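Local structure of uncharacterized protein (Nostoc punctiforme, 2R3S) at residues 236-241 with 251-256. The protein is uncharacterized but probably acts as an O-methyltransferase, transferring a methyl group to a substrate hydroxyl through a Rossmann-like catalytic domain. Sequence-based numbering, arbitrary orientation.
Sequences VLLPNF and EQLLRK. With EDO (1,2-ethanediol), chain E.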
ATOM      1  N   VAL A 236      18.852  29.534 -14.063  1.00 39.02           N
ATOM      2  CA  VAL A 236      18.108  28.419 -14.680  1.00 37.55           C
ATOM      3  C   VAL A 236      17.647  27.428 -13.588  1.00 37.66           C
ATOM      4  O   VAL A 236      18.457  26.798 -12.910  1.00 36.02           O
ATOM      5  CB  VAL A 236      18.926  27.684 -15.757  1.00 35.61           C
ATOM      6  CG1 VAL A 236      18.105  26.577 -16.396  1.00 31.90           C
ATOM      7  CG2 VAL A 236      19.416  28.676 -16.849  1.00 39.41           C
ATOM      8  N   LEU A 237      16.334  27.319 -13.414  1.00 37.18           N
ATOM      9  CA  LEU A 237      15.748  26.416 -12.435  1.00 33.86           C
ATOM     10  C   LEU A 237      15.402  25.088 -13.097  1.00 32.18           C
ATOM     11  O   LEU A 237      14.838  25.074 -14.183  1.00 32.33           O
ATOM     12  CB  LEU A 237      14.482  27.026 -11.842  1.00 32.77           C
ATOM     13  CG  LEU A 237      14.544  28.499 -11.465  1.00 36.08           C
ATOM     14  CD1 LEU A 237      13.248  28.906 -10.791  1.00 28.42           C
ATOM     15  CD2 LEU A 237      15.739  28.733 -10.589  1.00 32.02           C
ATOM     16  N   LEU A 238      15.732  23.987 -12.424  1.00 30.88           N
ATOM     17  CA  LEU A 238      15.321  22.645 -12.800  1.00 31.08           C
ATOM     18  C   LEU A 238      14.605  21.942 -11.606  1.00 32.41           C
ATOM     19  O   LEU A 238      15.200  21.097 -10.896  1.00 29.79           O
ATOM     20  CB  LEU A 238      16.549  21.846 -13.213  1.00 33.07           C
ATOM     21  CG  LEU A 238      17.187  22.121 -14.569  1.00 32.32           C
ATOM     22  CD1 LEU A 238      18.672  21.631 -14.615  1.00 28.43           C
ATOM     23  CD2 LEU A 238      16.332  21.448 -15.617  1.00 26.08           C
ATOM     24  N   PRO A 239      13.319  22.275 -11.383  1.00 32.50           N
ATOM     25  CA  PRO A 239      12.579  21.649 -10.299  1.00 31.34           C
ATOM     26  C   PRO A 239      12.007  20.300 -10.720  1.00 29.83           C
ATOM     27  O   PRO A 239      11.284  20.234 -11.687  1.00 29.40           O
ATOM     28  CB  PRO A 239      11.466  22.656 -10.010  1.00 32.81           C
ATOM     29  CG  PRO A 239      11.502  23.669 -11.123  1.00 32.59           C
ATOM     30  CD  PRO A 239      12.482  23.232 -12.122  1.00 32.83           C
ATOM     31  N   ASN A 240      12.352  19.242 -10.000  1.00 29.09           N
ATOM     32  CA  ASN A 240      11.806  17.896 -10.220  1.00 30.03           C
ATOM     33  C   ASN A 240      11.768  17.456 -11.701  1.00 30.49           C
ATOM     34  O   ASN A 240      10.774  16.847 -12.176  1.00 30.69           O
ATOM     35  CB  ASN A 240      10.413  17.740  -9.559  1.00 31.21           C
ATOM     36  CG  ASN A 240      10.482  17.635  -8.045  1.00 33.89           C
ATOM     37  OD1 ASN A 240      11.149  16.754  -7.503  1.00 32.01           O
ATOM     38  ND2 ASN A 240       9.772  18.531  -7.354  1.00 29.08           N
ATOM     39  N   PHE A 241      12.870  17.717 -12.410  1.00 30.35           N
ATOM     40  CA  PHE A 241      12.997  17.326 -13.815  1.00 29.91           C
ATOM     41  C   PHE A 241      14.030  16.261 -14.057  1.00 28.11           C
ATOM     42  O   PHE A 241      13.772  15.300 -14.756  1.00 29.52           O
ATOM     43  CB  PHE A 241      13.359  18.540 -14.684  1.00 30.62           C
ATOM     44  CG  PHE A 241      13.087  18.331 -16.173  1.00 34.67           C
ATOM     45  CD1 PHE A 241      11.863  17.827 -16.615  1.00 35.15           C
ATOM     46  CD2 PHE A 241      14.040  18.659 -17.125  1.00 38.38           C
ATOM     47  CE1 PHE A 241      11.607  17.642 -17.966  1.00 38.12           C
ATOM     48  CE2 PHE A 241      13.775  18.475 -18.487  1.00 37.62           C
ATOM     49  CZ  PHE A 241      12.564  17.965 -18.893  1.00 32.50           C
ATOM     50  N   GLU A 251      22.998  15.147 -19.115  1.00 39.50           N
ATOM     51  CA  GLU A 251      24.225  15.826 -19.545  1.00 41.35           C
ATOM     52  C   GLU A 251      23.975  16.626 -20.837  1.00 40.46           C
ATOM     53  O   GLU A 251      24.339  17.787 -20.906  1.00 38.98           O
ATOM     54  CB  GLU A 251      25.387  14.818 -19.664  1.00 41.79           C
ATOM     55  CG  GLU A 251      25.911  14.406 -18.266  1.00 44.16           C
ATOM     56  CD  GLU A 251      27.063  13.413 -18.266  1.00 41.09           C
ATOM     57  OE1 GLU A 251      27.348  12.804 -19.319  1.00 45.20           O
ATOM     58  OE2 GLU A 251      27.669  13.239 -17.180  1.00 38.32           O
ATOM     59  N   GLN A 252      23.303  16.007 -21.805  1.00 40.46           N
ATOM     60  CA  GLN A 252      22.806  16.707 -22.993  1.00 43.24           C
ATOM     61  C   GLN A 252      22.068  17.981 -22.594  1.00 42.26           C
ATOM     62  O   GLN A 252      22.357  19.065 -23.117  1.00 43.68           O
ATOM     63  CB  GLN A 252      21.880  15.793 -23.807  1.00 45.27           C
ATOM     64  CG  GLN A 252      21.459  16.342 -25.187  1.00 47.92           C
ATOM     65  CD  GLN A 252      20.362  15.504 -25.850  1.00 46.91           C
ATOM     66  OE1 GLN A 252      19.316  16.027 -26.233  1.00 54.59           O
ATOM     67  NE2 GLN A 252      20.599  14.197 -25.982  1.00 50.39           N
ATOM     68  N   LEU A 253      21.163  17.864 -21.618  1.00 40.26           N
ATOM     69  CA  LEU A 253      20.390  19.011 -21.169  1.00 37.74           C
ATOM     70  C   LEU A 253      21.271  20.052 -20.490  1.00 36.29           C
ATOM     71  O   LEU A 253      21.115  21.235 -20.749  1.00 37.14           O
ATOM     72  CB  LEU A 253      19.228  18.593 -20.250  1.00 38.72           C
ATOM     73  CG  LEU A 253      18.193  19.690 -19.918  1.00 38.74           C
ATOM     74  CD1 LEU A 253      17.198  19.969 -21.102  1.00 36.73           C
ATOM     75  CD2 LEU A 253      17.457  19.347 -18.613  1.00 35.81           C
ATOM     76  N   LEU A 254      22.199  19.625 -19.637  1.00 34.78           N
ATOM     77  CA  LEU A 254      23.031  20.574 -18.888  1.00 36.69           C
ATOM     78  C   LEU A 254      23.992  21.373 -19.806  1.00 37.59           C
ATOM     79  O   LEU A 254      24.355  22.517 -19.484  1.00 35.19           O
ATOM     80  CB  LEU A 254      23.800  19.873 -17.734  1.00 37.20           C
ATOM     81  CG  LEU A 254      22.969  19.233 -16.581  1.00 36.80           C
ATOM     82  CD1 LEU A 254      23.868  18.568 -15.559  1.00 34.56           C
ATOM     83  CD2 LEU A 254      22.066  20.217 -15.889  1.00 30.40           C
ATOM     84  N   ARG A 255      24.381  20.777 -20.936  1.00 38.02           N
ATOM     85  CA  ARG A 255      25.227  21.477 -21.942  1.00 41.37           C
ATOM     86  C   ARG A 255      24.436  22.579 -22.652  1.00 40.26           C
ATOM     87  O   ARG A 255      24.912  23.706 -22.792  1.00 42.58           O
ATOM     88  CB  ARG A 255      25.825  20.491 -22.958  1.00 40.93           C
ATOM     89  CG  ARG A 255      27.107  19.752 -22.462  1.00 46.00           C
ATOM     90  CD  ARG A 255      27.720  18.825 -23.552  1.00 46.84           C
ATOM     91  NE  ARG A 255      26.859  17.679 -23.871  1.00 54.82           N
ATOM     92  CZ  ARG A 255      26.994  16.445 -23.369  1.00 55.51           C
ATOM     93  NH1 ARG A 255      27.975  16.136 -22.509  1.00 48.91           N
ATOM     94  NH2 ARG A 255      26.132  15.505 -23.740  1.00 58.25           N
ATOM     95  N   LYS A 256      23.213  22.257 -23.051  1.00 40.38           N
ATOM     96  CA  LYS A 256      22.279  23.226 -23.618  1.00 39.27           C
ATOM     97  C   LYS A 256      22.033  24.376 -22.640  1.00 40.86           C
ATOM     98  O   LYS A 256      22.069  25.554 -22.991  1.00 43.26           O
ATOM     99  CB  LYS A 256      20.978  22.512 -23.954  1.00 38.37           C
ATOM    100  CG  LYS A 256      19.915  23.363 -24.605  1.00 38.76           C
ATOM    101  CD  LYS A 256      18.747  22.503 -25.041  1.00 37.71           C
ATOM    102  CE  LYS A 256      17.697  23.327 -25.796  1.00 38.62           C
ATOM    103  NZ  LYS A 256      16.674  22.476 -26.406  1.00 45.23           N
TER
HETATM  104  C1  EDO E 337       8.346  19.897 -12.057  1.00 44.54           C
HETATM  105  O1  EDO E 337       9.303  20.301 -13.104  1.00 26.91           O
HETATM  106  C2  EDO E 337       7.234  18.916 -12.468  1.00 41.59           C
HETATM  107  O2  EDO E 337       7.546  17.514 -12.393  1.00 44.17           O
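Leu-238 and Leu-253 meet methyl to methyl, CD2 against CD2 at 3.8 Å, and illustrate how a helix is laid on the face of a Rossmann-like sheet by apolar side chains, with no hydrogen bond between the two segments. The two leucines run past each other in opposite senses. The fork of Leu-238 serves two partners: while CD2 takes Leu-253, CD1 lies 3.9 Å from CD2 of Leu-254, the next residue of the helix. The CD2 methyl of Leu-253 is shared in turn, for it also sits at the edge of the Phe-241 ring, in the ring plane and 3.8 Å from CE2, with the two side chains nearly perpendicular. The first torsion of Leu-253 (chi1 -169°) sets CG opposite the backbone N, which helps bring its CD2 within contact of both Leu-238 and the Phe-241 ring. Leu-254 starts off at an angle to the strand, and its CD2 branch closes the distance. The nearest CA atoms, those of Leu-238 and Leu-254, stay 10.0 Å apart. Beyond this first shell, Phe-241 also packs edge-to-face with Phe-245, and Leu-254 is backed by Met-309 and Phe-310 of helix 303-312. Strand 233-239 lies between the parallel strands 168-172 and 265-271, whose Ile-172, Val-267 and Val-269 flank Leu-238, and helix 247-260 is the connection of a beta-alpha-beta crossover between the parallel strands 233-239 and 265-271.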